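Local coordinates for protein potential RNA-dependent RNA polymerase (Human picobirnavirus, PDB 5I62) that probably catalyses RNA-templated RNA synthesis from ribonucleoside triphosphates, serving both transcription and replication of the viral genome, at residues F262-F265 with D266-F269; G326-A329 with D330-V334; I450-N453 with V454-H457. One frame throughout, in Å; residues are numbered along the deposited sequence.

Contact 1: residues F262-F265 with D266-F269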
ATOM      1  N   PHE A 262      -2.990   0.184  12.849  1.00 28.09           N
ATOM      2  CA  PHE A 262      -4.444   0.167  12.710  1.00 24.71           C
ATOM      3  C   PHE A 262      -4.924  -1.214  12.261  1.00 27.92           C
ATOM      4  O   PHE A 262      -4.271  -1.891  11.460  1.00 25.60           O
ATOM      5  CB  PHE A 262      -4.918   1.207  11.712  1.00 24.29           C
ATOM      6  CG  PHE A 262      -4.786   2.602  12.192  1.00 25.85           C
ATOM      7  CD1 PHE A 262      -5.708   3.149  13.073  1.00 22.96           C
ATOM      8  CD2 PHE A 262      -3.750   3.382  11.737  1.00 26.85           C
ATOM      9  CE1 PHE A 262      -5.592   4.464  13.493  1.00 21.20           C
ATOM     10  CE2 PHE A 262      -3.619   4.678  12.137  1.00 24.14           C
ATOM     11  CZ  PHE A 262      -4.539   5.235  13.025  1.00 24.27           C
ATOM     12  N   SER A 263      -6.033  -1.661  12.843  1.00 22.09           N
ATOM     13  CA  SER A 263      -6.745  -2.826  12.335  1.00 27.49           C
ATOM     14  C   SER A 263      -7.769  -2.334  11.324  1.00 21.96           C
ATOM     15  O   SER A 263      -8.667  -1.563  11.679  1.00 20.49           O
ATOM     16  CB  SER A 263      -7.432  -3.611  13.453  1.00 33.19           C
ATOM     17  OG  SER A 263      -6.469  -4.157  14.343  1.00 38.77           O
ATOM     18  N   LYS A 264      -7.629  -2.768  10.069  1.00 20.13           N
ATOM     19  CA  LYS A 264      -8.644  -2.510   9.053  1.00 17.78           C
ATOM     20  C   LYS A 264      -8.893  -1.007   8.887  1.00 16.55           C
ATOM     21  O   LYS A 264     -10.018  -0.524   8.987  1.00 17.32           O
ATOM     22  CB  LYS A 264      -9.934  -3.252   9.407  1.00 17.37           C
ATOM     23  CG  LYS A 264      -9.798  -4.774   9.329  1.00 25.23           C
ATOM     24  CD  LYS A 264     -11.108  -5.431   9.745  1.00 29.92           C
ATOM     25  CE  LYS A 264     -11.264  -6.818   9.170  1.00 37.60           C
ATOM     26  NZ  LYS A 264     -10.069  -7.654   9.410  1.00 45.80           N
ATOM     27  N   PHE A 265      -7.806  -0.262   8.683  1.00 18.56           N
ATOM     28  CA  PHE A 265      -7.888   1.190   8.603  1.00 18.16           C
ATOM     29  C   PHE A 265      -8.825   1.629   7.488  1.00 19.39           C
ATOM     30  O   PHE A 265      -9.706   2.464   7.703  1.00 14.74           O
ATOM     31  CB  PHE A 265      -6.494   1.775   8.386  1.00 19.04           C
ATOM     32  CG  PHE A 265      -6.425   3.276   8.505  1.00 19.52           C
ATOM     33  CD1 PHE A 265      -7.032   3.941   9.552  1.00 20.83           C
ATOM     34  CD2 PHE A 265      -5.746   4.021   7.560  1.00 20.87           C
ATOM     35  CE1 PHE A 265      -6.952   5.332   9.657  1.00 19.34           C
ATOM     36  CE2 PHE A 265      -5.655   5.400   7.670  1.00 21.54           C
ATOM     37  CZ  PHE A 265      -6.264   6.056   8.714  1.00 21.61           C
ATOM     38  N   ASP A 266      -8.629   1.083   6.279  1.00 17.37           N
ATOM     39  CA  ASP A 266      -9.479   1.438   5.146  1.00 19.75           C
ATOM     40  C   ASP A 266     -10.950   1.268   5.501  1.00 14.96           C
ATOM     41  O   ASP A 266     -11.782   2.140   5.217  1.00 15.99           O
ATOM     42  CB  ASP A 266      -9.145   0.561   3.927  1.00 19.26           C
ATOM     43  CG  ASP A 266      -7.733   0.786   3.391  1.00 27.93           C
ATOM     44  OD1 ASP A 266      -6.997   1.637   3.922  1.00 23.60           O
ATOM     45  OD2 ASP A 266      -7.359   0.092   2.419  1.00 23.79           O
ATOM     46  N   GLN A 267     -11.277   0.125   6.105  1.00 14.49           N
ATOM     47  CA  GLN A 267     -12.662  -0.211   6.411  1.00 17.97           C
ATOM     48  C   GLN A 267     -13.277   0.778   7.397  1.00 18.31           C
ATOM     49  O   GLN A 267     -14.485   1.032   7.351  1.00 16.40           O
ATOM     50  CB  GLN A 267     -12.745  -1.631   6.962  1.00 15.76           C
ATOM     51  CG  GLN A 267     -12.353  -2.769   5.994  1.00 17.13           C
ATOM     52  CD  GLN A 267     -10.858  -3.057   5.950  1.00 20.14           C
ATOM     53  OE1 GLN A 267     -10.028  -2.173   6.170  1.00 19.40           O
ATOM     54  NE2 GLN A 267     -10.512  -4.314   5.678  1.00 19.52           N
ATOM     55  N   HIS A 268     -12.471   1.333   8.295  1.00 14.89           N
ATOM     56  CA  HIS A 268     -12.965   2.238   9.323  1.00 15.21           C
ATOM     57  C   HIS A 268     -12.883   3.698   8.911  1.00 17.37           C
ATOM     58  O   HIS A 268     -13.177   4.579   9.733  1.00 18.91           O
ATOM     59  CB  HIS A 268     -12.176   2.048  10.626  1.00 15.57           C
ATOM     60  CG  HIS A 268     -12.471   0.768  11.344  1.00 16.82           C
ATOM     61  ND1 HIS A 268     -11.873  -0.425  11.011  1.00 18.62           N
ATOM     62  CD2 HIS A 268     -13.279   0.501  12.398  1.00 18.87           C
ATOM     63  CE1 HIS A 268     -12.318  -1.377  11.810  1.00 21.81           C
ATOM     64  NE2 HIS A 268     -13.171  -0.842  12.661  1.00 20.97           N
ATOM     65  N   PHE A 269     -12.458   3.987   7.679  1.00 19.16           N
ATOM     66  CA  PHE A 269     -12.259   5.376   7.254  1.00 17.17           C
ATOM     67  C   PHE A 269     -13.637   5.972   6.972  1.00 19.36           C
ATOM     68  O   PHE A 269     -14.112   6.037   5.838  1.00 19.03           O
ATOM     69  CB  PHE A 269     -11.323   5.442   6.050  1.00 17.87           C
ATOM     70  CG  PHE A 269     -10.608   6.751   5.908  1.00 16.99           C
ATOM     71  CD1 PHE A 269      -9.484   7.038   6.679  1.00 17.87           C
ATOM     72  CD2 PHE A 269     -11.059   7.699   5.017  1.00 17.28           C
ATOM     73  CE1 PHE A 269      -8.826   8.255   6.553  1.00 16.92           C
ATOM     74  CE2 PHE A 269     -10.413   8.931   4.892  1.00 18.56           C
ATOM     75  CZ  PHE A 269      -9.292   9.202   5.645  1.00 16.30           C
TER
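His268 turns back on Lys264 and uses two of its N-H groups on one carbonyl. The ring nitrogen ND1 donates to Lys264 O over 2.7 Å in a nearly straight bond (172° at the hydrogen); the oxygen lies in the plane of the imidazole, whereas the donor stands well above the plane of the carbonyl. A second, longer bond runs from His268 N to Lys264 O, 3.2 Å, and this one lies in the carbonyl plane. The pairing depends on the first torsion of His268, which brings CG beside its own backbone N (chi1 -72°), leaving ring and amide to converge on the same oxygen; NE2 is then directed to Lys101. The amide also makes a weak bond, His268 N to Phe265 O at 3.0 Å. One residue on, Phe269 N bonds to Asp266 O at 3.2 Å. Strand 257-261 and this turn carry the sequence pattern of polymerase motif A in the palm, with Asp266 at the motif's second aspartate position; its OD2 is hydrogen-bonded to Ser322. Beyond the polar core, Phe265 and Phe269 point the same way and form an offset edge-to-face pair, planes at 82° and centroids 5.7 Å apart, with the edge of Phe269 toward the face of Phe265. Phe265 CZ and Phe269 CD1 are closest at 3.9 Å; the opposite face of the Phe265 ring carries Phe262 CD2, offset toward the rim.

Contact 2: residues G326-A329 with D330-V334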
ATOM      1  N   GLY A 326      -7.144   8.047  -4.687  1.00 21.91           N
ATOM      2  CA  GLY A 326      -6.772   8.783  -3.501  1.00 21.25           C
ATOM      3  C   GLY A 326      -6.705   7.937  -2.248  1.00 24.09           C
ATOM      4  O   GLY A 326      -6.741   8.486  -1.139  1.00 22.88           O
ATOM      5  N   THR A 327      -6.599   6.609  -2.396  1.00 22.99           N
ATOM      6  CA  THR A 327      -6.551   5.737  -1.225  1.00 20.06           C
ATOM      7  C   THR A 327      -5.464   6.188  -0.268  1.00 25.54           C
ATOM      8  O   THR A 327      -5.707   6.392   0.928  1.00 22.33           O
ATOM      9  CB  THR A 327      -6.282   4.282  -1.622  1.00 26.36           C
ATOM     10  OG1 THR A 327      -7.360   3.772  -2.418  1.00 29.10           O
ATOM     11  CG2 THR A 327      -6.126   3.412  -0.359  1.00 24.73           C
ATOM     12  N   ASN A 328      -4.251   6.354  -0.787  1.00 23.79           N
ATOM     13  CA  ASN A 328      -3.152   6.709   0.090  1.00 22.25           C
ATOM     14  C   ASN A 328      -3.210   8.184   0.480  1.00 21.37           C
ATOM     15  O   ASN A 328      -2.906   8.536   1.626  1.00 21.68           O
ATOM     16  CB  ASN A 328      -1.831   6.361  -0.587  1.00 25.38           C
ATOM     17  CG  ASN A 328      -0.677   6.397   0.367  1.00 35.54           C
ATOM     18  OD1 ASN A 328      -0.004   7.420   0.500  1.00 33.79           O
ATOM     19  ND2 ASN A 328      -0.460   5.288   1.079  1.00 36.24           N
ATOM     20  N   ALA A 329      -3.612   9.055  -0.447  1.00 16.93           N
ATOM     21  CA  ALA A 329      -3.572  10.492  -0.183  1.00 18.52           C
ATOM     22  C   ALA A 329      -4.534  10.874   0.937  1.00 15.94           C
ATOM     23  O   ALA A 329      -4.138  11.526   1.914  1.00 17.07           O
ATOM     24  CB  ALA A 329      -3.889  11.275  -1.455  1.00 18.10           C
ATOM     25  N   ASP A 330      -5.815  10.499   0.800  1.00 13.75           N
ATOM     26  CA  ASP A 330      -6.814  10.867   1.804  1.00 15.29           C
ATOM     27  C   ASP A 330      -6.399  10.373   3.183  1.00 15.58           C
ATOM     28  O   ASP A 330      -6.511  11.092   4.180  1.00 18.55           O
ATOM     29  CB  ASP A 330      -8.191  10.281   1.459  1.00 15.91           C
ATOM     30  CG  ASP A 330      -8.909  11.032   0.343  1.00 18.25           C
ATOM     31  OD1 ASP A 330      -8.292  11.871  -0.337  1.00 18.62           O
ATOM     32  OD2 ASP A 330     -10.124  10.774   0.159  1.00 19.73           O
ATOM     33  N   GLU A 331      -5.957   9.119   3.249  1.00 16.68           N
ATOM     34  CA  GLU A 331      -5.605   8.500   4.516  1.00 15.77           C
ATOM     35  C   GLU A 331      -4.385   9.159   5.138  1.00 17.80           C
ATOM     36  O   GLU A 331      -4.356   9.407   6.344  1.00 16.40           O
ATOM     37  CB  GLU A 331      -5.358   7.015   4.307  1.00 17.46           C
ATOM     38  CG  GLU A 331      -6.627   6.259   3.990  1.00 18.18           C
ATOM     39  CD  GLU A 331      -6.415   4.768   3.979  1.00 25.04           C
ATOM     40  OE1 GLU A 331      -5.243   4.325   3.964  1.00 22.98           O
ATOM     41  OE2 GLU A 331      -7.434   4.044   3.989  1.00 25.14           O
ATOM     42  N   THR A 332      -3.365   9.446   4.323  1.00 15.94           N
ATOM     43  CA  THR A 332      -2.127  10.032   4.841  1.00 19.32           C
ATOM     44  C   THR A 332      -2.364  11.438   5.382  1.00 17.51           C
ATOM     45  O   THR A 332      -1.838  11.817   6.442  1.00 17.05           O
ATOM     46  CB  THR A 332      -1.066  10.041   3.741  1.00 17.51           C
ATOM     47  OG1 THR A 332      -0.801   8.694   3.339  1.00 19.20           O
ATOM     48  CG2 THR A 332       0.231  10.685   4.230  1.00 17.99           C
ATOM     49  N   LEU A 333      -3.151  12.231   4.659  1.00 17.33           N
ATOM     50  CA  LEU A 333      -3.491  13.574   5.114  1.00 18.69           C
ATOM     51  C   LEU A 333      -4.216  13.525   6.457  1.00 19.20           C
ATOM     52  O   LEU A 333      -3.893  14.279   7.383  1.00 16.09           O
ATOM     53  CB  LEU A 333      -4.358  14.265   4.065  1.00 16.66           C
ATOM     54  CG  LEU A 333      -3.729  14.699   2.743  1.00 22.47           C
ATOM     55  CD1 LEU A 333      -4.837  15.254   1.855  1.00 21.31           C
ATOM     56  CD2 LEU A 333      -2.650  15.745   2.984  1.00 24.79           C
ATOM     57  N   VAL A 334      -5.208  12.637   6.577  1.00 16.20           N
ATOM     58  CA  VAL A 334      -5.981  12.555   7.810  1.00 16.33           C
ATOM     59  C   VAL A 334      -5.147  11.951   8.935  1.00 16.74           C
ATOM     60  O   VAL A 334      -5.253  12.370  10.097  1.00 15.84           O
ATOM     61  CB  VAL A 334      -7.288  11.776   7.584  1.00 18.81           C
ATOM     62  CG1 VAL A 334      -8.011  11.521   8.938  1.00 15.72           C
ATOM     63  CG2 VAL A 334      -8.202  12.537   6.632  1.00 15.87           C
TER
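Glu331 lies against the carbonyl of Thr327, one turn back along the helix, and each step of its side chain can be traced over that oxygen. CB is 3.5 Å from Thr327 O and CG, the nearest carbon, 3.2 Å from it; CD is 3.5 Å and OE1 3.7 Å from the same Thr327 O. With the chain extended beyond CG (chi2 -172°), the carboxylate reaches the side chains of Phe265 and Asp266, OE2 lying on the Asp266 side. Thr332 makes a hydrogen-bonded contact. Its CG2 is anti to the backbone N, which swings OG1 to the amide side, and the hydroxyl donates to Asn328 O at 2.7 Å. The same oxygen takes the regular helical bond from Thr332 N (2.9 Å), the two donors reaching it from opposite faces of the carbonyl plane. Asn328 OD1 approaches Thr332 OG1 to 3.2 Å while receiving a bond from Trp234. Backbone bonds flank the pair: Asp330 N to Gly326 O at 2.9 Å, and Leu333 N to Ala329 O. Gly326 is the N-cap, and the sequence leading into the helix has the glycine-rich form of polymerase motif B. Asp330 sends its carboxylate away to Lys301, Tyr218 and Tyr302, a setting that would be expected to favour its ionised form. Since Thr332 OG1 spends its proton on Asn328 O, its oxygen can accept from the backbone N of Gly358, and one buried hydroxyl thereby joins the helix to the Gly-Asp-Asp turn of motif C.

Contact 3: residues I450-N453 with V454-H457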
ATOM      1  N   ILE A 450      13.094  -8.188  -4.439  1.00 22.51           N
ATOM      2  CA  ILE A 450      12.939  -8.574  -3.038  1.00 20.17           C
ATOM      3  C   ILE A 450      14.241  -8.353  -2.287  1.00 18.68           C
ATOM      4  O   ILE A 450      14.264  -7.725  -1.222  1.00 22.14           O
ATOM      5  CB  ILE A 450      12.476 -10.039  -2.920  1.00 22.63           C
ATOM      6  CG1 ILE A 450      11.054 -10.206  -3.469  1.00 23.73           C
ATOM      7  CG2 ILE A 450      12.566 -10.510  -1.464  1.00 21.72           C
ATOM      8  CD1 ILE A 450      10.687 -11.661  -3.786  1.00 22.18           C
ATOM      9  N   ILE A 451      15.344  -8.873  -2.831  1.00 17.75           N
ATOM     10  CA  ILE A 451      16.625  -8.828  -2.128  1.00 17.89           C
ATOM     11  C   ILE A 451      17.092  -7.390  -1.947  1.00 20.69           C
ATOM     12  O   ILE A 451      17.706  -7.050  -0.930  1.00 20.76           O
ATOM     13  CB  ILE A 451      17.676  -9.687  -2.865  1.00 20.96           C
ATOM     14  CG1 ILE A 451      17.318 -11.171  -2.752  1.00 18.99           C
ATOM     15  CG2 ILE A 451      19.095  -9.419  -2.322  1.00 22.32           C
ATOM     16  CD1 ILE A 451      17.986 -12.087  -3.808  1.00 18.38           C
ATOM     17  N   GLU A 452      16.776  -6.512  -2.907  1.00 20.77           N
ATOM     18  CA  GLU A 452      17.217  -5.122  -2.811  1.00 23.03           C
ATOM     19  C   GLU A 452      16.769  -4.478  -1.498  1.00 23.05           C
ATOM     20  O   GLU A 452      17.447  -3.586  -0.980  1.00 24.47           O
ATOM     21  CB  GLU A 452      16.710  -4.326  -4.021  1.00 25.14           C
ATOM     22  CG  GLU A 452      17.130  -2.835  -4.086  1.00 26.78           C
ATOM     23  CD  GLU A 452      18.645  -2.601  -4.013  1.00 30.54           C
ATOM     24  OE1 GLU A 452      19.426  -3.579  -4.066  1.00 29.51           O
ATOM     25  OE2 GLU A 452      19.058  -1.416  -3.916  1.00 29.84           O
ATOM     26  N   ASN A 453      15.662  -4.955  -0.926  1.00 19.94           N
ATOM     27  CA  ASN A 453      15.150  -4.398   0.321  1.00 22.15           C
ATOM     28  C   ASN A 453      16.139  -4.520   1.476  1.00 19.47           C
ATOM     29  O   ASN A 453      16.133  -3.671   2.373  1.00 20.30           O
ATOM     30  CB  ASN A 453      13.835  -5.075   0.685  1.00 19.30           C
ATOM     31  CG  ASN A 453      12.730  -4.720  -0.262  1.00 25.26           C
ATOM     32  OD1 ASN A 453      12.472  -3.542  -0.504  1.00 30.29           O
ATOM     33  ND2 ASN A 453      12.082  -5.727  -0.824  1.00 28.39           N
ATOM     34  N   VAL A 454      16.992  -5.550   1.487  1.00 19.01           N
ATOM     35  CA  VAL A 454      17.867  -5.779   2.638  1.00 18.06           C
ATOM     36  C   VAL A 454      19.213  -5.077   2.465  1.00 18.70           C
ATOM     37  O   VAL A 454      20.193  -5.423   3.127  1.00 19.11           O
ATOM     38  CB  VAL A 454      18.054  -7.283   2.914  1.00 21.00           C
ATOM     39  CG1 VAL A 454      16.697  -7.987   2.988  1.00 20.24           C
ATOM     40  CG2 VAL A 454      18.934  -7.935   1.832  1.00 21.27           C
ATOM     41  N   LYS A 455      19.251  -4.046   1.624  1.00 20.23           N
ATOM     42  CA  LYS A 455      20.501  -3.366   1.275  1.00 22.39           C
ATOM     43  C   LYS A 455      21.199  -2.682   2.454  1.00 25.78           C
ATOM     44  O   LYS A 455      22.341  -2.242   2.288  1.00 22.47           O
ATOM     45  CB  LYS A 455      20.243  -2.327   0.195  1.00 21.85           C
ATOM     46  CG  LYS A 455      19.419  -1.154   0.724  1.00 25.06           C
ATOM     47  CD  LYS A 455      18.731  -0.392  -0.389  1.00 29.12           C
ATOM     48  CE  LYS A 455      19.465   0.890  -0.707  1.00 37.04           C
ATOM     49  NZ  LYS A 455      18.866   1.583  -1.876  1.00 40.26           N
ATOM     50  N   TYR A 456      20.558  -2.555   3.621  1.00 20.60           N
ATOM     51  CA  TYR A 456      21.235  -2.003   4.792  1.00 23.29           C
ATOM     52  C   TYR A 456      21.342  -2.992   5.936  1.00 23.91           C
ATOM     53  O   TYR A 456      21.747  -2.605   7.039  1.00 25.13           O
ATOM     54  CB  TYR A 456      20.539  -0.741   5.284  1.00 25.44           C
ATOM     55  CG  TYR A 456      20.587   0.387   4.302  1.00 21.92           C
ATOM     56  CD1 TYR A 456      21.802   0.949   3.925  1.00 27.38           C
ATOM     57  CD2 TYR A 456      19.424   0.911   3.768  1.00 26.12           C
ATOM     58  CE1 TYR A 456      21.858   1.987   3.031  1.00 28.25           C
ATOM     59  CE2 TYR A 456      19.467   1.957   2.882  1.00 29.77           C
ATOM     60  CZ  TYR A 456      20.683   2.493   2.519  1.00 32.21           C
ATOM     61  OH  TYR A 456      20.731   3.535   1.628  1.00 44.54           O
ATOM     62  N   HIS A 457      20.961  -4.242   5.714  1.00 20.63           N
ATOM     63  CA  HIS A 457      21.034  -5.240   6.762  1.00 20.15           C
ATOM     64  C   HIS A 457      22.495  -5.501   7.101  1.00 21.61           C
ATOM     65  O   HIS A 457      23.343  -5.534   6.203  1.00 22.40           O
ATOM     66  CB  HIS A 457      20.351  -6.522   6.283  1.00 22.23           C
ATOM     67  CG  HIS A 457      20.004  -7.502   7.361  1.00 23.53           C
ATOM     68  ND1 HIS A 457      20.939  -8.316   7.961  1.00 23.15           N
ATOM     69  CD2 HIS A 457      18.813  -7.830   7.916  1.00 20.68           C
ATOM     70  CE1 HIS A 457      20.343  -9.091   8.848  1.00 22.74           C
ATOM     71  NE2 HIS A 457      19.050  -8.817   8.838  1.00 20.96           N
TER
HETATM   72  O   HOH W   1      17.757  -2.860   4.392  1.00 18.81           O
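Through one oxygen, OE2, the carboxylate of Glu452 meets both the CD methylene of Lys455 (3.7 Å) and its ammonium NZ (3.6 Å), a long salt bridge. One face of the Tyr456 ring carries Lys455 CG, 3.7 Å above its plane and displaced toward the rim. The Asn453 amide folds back on the helix, where ND2 makes a weak bond to Ile450 O. Lys455 holds CG between its backbone N and carbonyl carbon (chi1 69°), and this keeps its first carbons over Glu452 O. The backbone is joined three residues apart by Val454 N to Ile451 O (2.9 Å) and by the longer, more bent Lys455 N to Glu452 O (3.2 Å), each donor well above the carbonyl plane. These successive i to i+3 bonds lead into a type I turn, Val454 to His457, taking the chain from helix 441-451 toward helix 460-469; a water bridges Asn453 O, to which it donates (2.7 Å), and Tyr456 N. Glu452 is held mainly by the backbone amides of Trp525 and Val526 at helix 525-532, and the stronger salt bridge of Lys455 NZ is with Glu238. Ile450 and Ile451 pack on helix 419-427, and Asn453 and Val454 on Tyr417 of strand 416-417.

Overall arrangement
Following the chain, contact 1 shapes the turn between strand 257-261 and helix 271-284, contact 2 is the first turns of helix 327-345, and contact 3 carries helix 441-451 into the loop before helix 460-469. They come in series, and none nests within or crosses another. Contacts 1 and 2, centres about 12 Å apart, touch directly: Phe269 CZ packs on Val334 CG2 at 3.6 Å, and Phe265 CD2 lies 3.6 Å from Glu331 OE1, so motifs A and B of the palm meet here. Contact 3, about 29 Å from contact 1 between centres and across the chain's centre from it, ties helix 441-451 to strand 416-417 and helix 525-532.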